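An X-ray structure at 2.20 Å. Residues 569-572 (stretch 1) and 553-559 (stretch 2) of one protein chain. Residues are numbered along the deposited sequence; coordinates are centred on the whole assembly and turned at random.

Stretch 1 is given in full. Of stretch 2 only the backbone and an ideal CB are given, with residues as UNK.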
# COMPACT_ATOMS: atom_id res chain seq x y z
N ILE B 569 -28.92 -33.50 -19.29
CA ILE B 569 -28.71 -32.46 -20.30
C ILE B 569 -27.59 -32.85 -21.25
O ILE B 569 -26.43 -32.92 -20.88
CB ILE B 569 -28.38 -31.10 -19.66
CG1 ILE B 569 -29.56 -30.58 -18.84
CG2 ILE B 569 -28.08 -30.08 -20.74
CD1 ILE B 569 -29.74 -31.27 -17.51
N ILE B 570 -27.97 -33.10 -22.50
CA ILE B 570 -27.03 -33.51 -23.53
C ILE B 570 -26.92 -32.51 -24.68
O ILE B 570 -27.92 -31.94 -25.11
CB ILE B 570 -27.45 -34.90 -24.08
CG1 ILE B 570 -27.12 -35.98 -23.05
CG2 ILE B 570 -26.75 -35.19 -25.40
CD1 ILE B 570 -27.77 -37.31 -23.37
N LEU B 571 -25.70 -32.32 -25.17
CA LEU B 571 -25.45 -31.42 -26.28
C LEU B 571 -25.87 -32.16 -27.55
O LEU B 571 -25.78 -33.39 -27.61
CB LEU B 571 -23.95 -31.09 -26.34
CG LEU B 571 -23.39 -29.77 -26.89
CD1 LEU B 571 -21.85 -29.81 -26.84
CD2 LEU B 571 -23.82 -29.55 -28.31
N ALA B 572 -26.35 -31.41 -28.54
CA ALA B 572 -26.80 -31.90 -29.85
C ALA B 572 -28.06 -31.15 -30.30
O ALA B 572 -27.93 -30.19 -31.10
CB ALA B 572 -27.09 -33.41 -29.82
N UNK B 553 -27.33 -20.77 -30.57
CA UNK B 553 -28.43 -21.71 -30.79
C UNK B 553 -28.28 -22.91 -29.89
O UNK B 553 -29.27 -23.48 -29.42
CB UNK B 553 -28.49 -22.15 -32.25
N UNK B 554 -27.04 -23.31 -29.64
CA UNK B 554 -26.83 -24.46 -28.77
C UNK B 554 -27.09 -24.08 -27.32
O UNK B 554 -27.64 -24.87 -26.55
CB UNK B 554 -25.41 -25.01 -28.93
N UNK B 555 -26.69 -22.87 -26.93
CA UNK B 555 -26.94 -22.43 -25.56
C UNK B 555 -28.46 -22.44 -25.31
O UNK B 555 -28.93 -22.86 -24.25
CB UNK B 555 -26.35 -21.04 -25.32
N UNK B 556 -29.22 -21.99 -26.30
CA UNK B 556 -30.68 -21.94 -26.20
C UNK B 556 -31.30 -23.33 -26.11
O UNK B 556 -32.25 -23.53 -25.36
CB UNK B 556 -31.26 -21.19 -27.40
N UNK B 557 -30.76 -24.29 -26.86
CA UNK B 557 -31.28 -25.65 -26.80
C UNK B 557 -31.03 -26.20 -25.41
O UNK B 557 -31.89 -26.86 -24.83
CB UNK B 557 -30.64 -26.54 -27.87
N UNK B 558 -29.84 -25.93 -24.87
CA UNK B 558 -29.48 -26.39 -23.54
C UNK B 558 -30.38 -25.75 -22.47
O UNK B 558 -30.82 -26.43 -21.55
CB UNK B 558 -28.01 -26.08 -23.26
N UNK B 559 -30.65 -24.44 -22.59
CA UNK B 559 -31.52 -23.76 -21.63
C UNK B 559 -32.93 -24.35 -21.68
O UNK B 559 -33.56 -24.56 -20.64
CB UNK B 559 -31.56 -22.26 -21.91

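Positions 553 to 559 have the backbone angles of a continuous helix, and the amides of 557, 558 and 559 donate to the carbonyls four residues earlier. Stretch 1 is extended and lies along one side, so only the positions on that side, 554, 557 and 558, can reach it.

At 553 the ideal CB has nothing of stretch 1 within 5.5 Å. Many residues would do, polar ones included. The deposited residue is Asp553, which makes no contact with stretch 1.

Position 554 points its CA-to-CB bond toward stretch 1, and its ideal CB is 4.9 Å from CD2 of Leu571. To one side of that methyl, 6.2 Å from the ideal CB of 554, lies O of Ala572, an acceptor too far for a short side chain. A leucine or methionine could pack on Leu571, while a long donor such as lysine, arginine or glutamine could reach toward the oxygen. The residue is Lys554. Its NZ donates a very short hydrogen bond, 2.5 Å, to O of Ala572. NZ of Lys554 is too close to CD2 of Leu571 in the model (2.9 Å), so its place, and with it the very short bond, should be read with caution.

Positions 555 and 556 are both out of reach of stretch 1, which therefore gives no preference between apolar and polar side chains. They are Val555 and Lys556; the amine NZ of Lys556 forms a long salt bridge, 3.9 Å, with OD1 of Asp553.

Position 557 also directs CA-to-CB toward stretch 1, but nothing lies within 5.5 Å of its ideal CB. A short side chain would stop in open space; a long, flexible one could approach O of Ala572, which favours a donor or a plain aliphatic stem. Lysine, arginine or glutamine would be plausible. Lys557 brings its methylene CD to 3.9 Å from O of Ala572, a modest contact made by the aliphatic part of the chain; its NZ makes no hydrogen bond to that oxygen.

At 558 CA-to-CB points sideways, yet the ideal CB is 4.7 Å from CG2 of Ile569. That methyl invites a branched or flexible apolar residue: leucine, isoleucine or methionine. Leu558, with chi1 m and chi2 t, brings its end nearer, placing CD2 3.6 Å from CG2 of Ile569. The same CD2 lies 3.9 Å from O of Ile570 and 4.3 Å from CA of Leu571, so this one methyl sits against three consecutive residues of stretch 1.

Position 559 points away, and stretch 1 sets no demand; Val559 makes no contact with it.

Stretch 2, residues 553-559: DKVKKLV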
# COMPACT_ATOMS: atom_id res chain seq x y z
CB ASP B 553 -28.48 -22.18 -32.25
CG ASP B 553 -29.00 -21.11 -33.18
OD1 ASP B 553 -29.72 -20.19 -32.71
OD2 ASP B 553 -28.70 -21.21 -34.39
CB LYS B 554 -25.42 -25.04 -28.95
CG LYS B 554 -25.29 -26.43 -28.37
CD LYS B 554 -26.67 -27.11 -28.34
CE LYS B 554 -26.60 -28.60 -28.49
NZ LYS B 554 -26.18 -28.98 -29.87
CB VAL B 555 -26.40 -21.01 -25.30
CG1 VAL B 555 -26.93 -20.47 -23.98
CG2 VAL B 555 -24.86 -21.03 -25.30
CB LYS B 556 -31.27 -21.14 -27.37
CG LYS B 556 -31.07 -19.63 -27.18
CD LYS B 556 -31.77 -18.78 -28.23
CE LYS B 556 -30.94 -18.67 -29.49
NZ LYS B 556 -31.39 -17.54 -30.34
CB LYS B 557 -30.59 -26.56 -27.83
CG LYS B 557 -31.08 -26.36 -29.27
CD LYS B 557 -30.42 -27.35 -30.23
CE LYS B 557 -30.95 -27.19 -31.66
NZ LYS B 557 -30.75 -25.80 -32.18
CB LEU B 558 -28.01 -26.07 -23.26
CG LEU B 558 -27.02 -26.88 -24.12
CD1 LEU B 558 -25.60 -26.39 -23.91
CD2 LEU B 558 -27.14 -28.37 -23.80
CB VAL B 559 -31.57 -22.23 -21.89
CG1 VAL B 559 -32.65 -21.56 -21.01
CG2 VAL B 559 -30.22 -21.62 -21.59
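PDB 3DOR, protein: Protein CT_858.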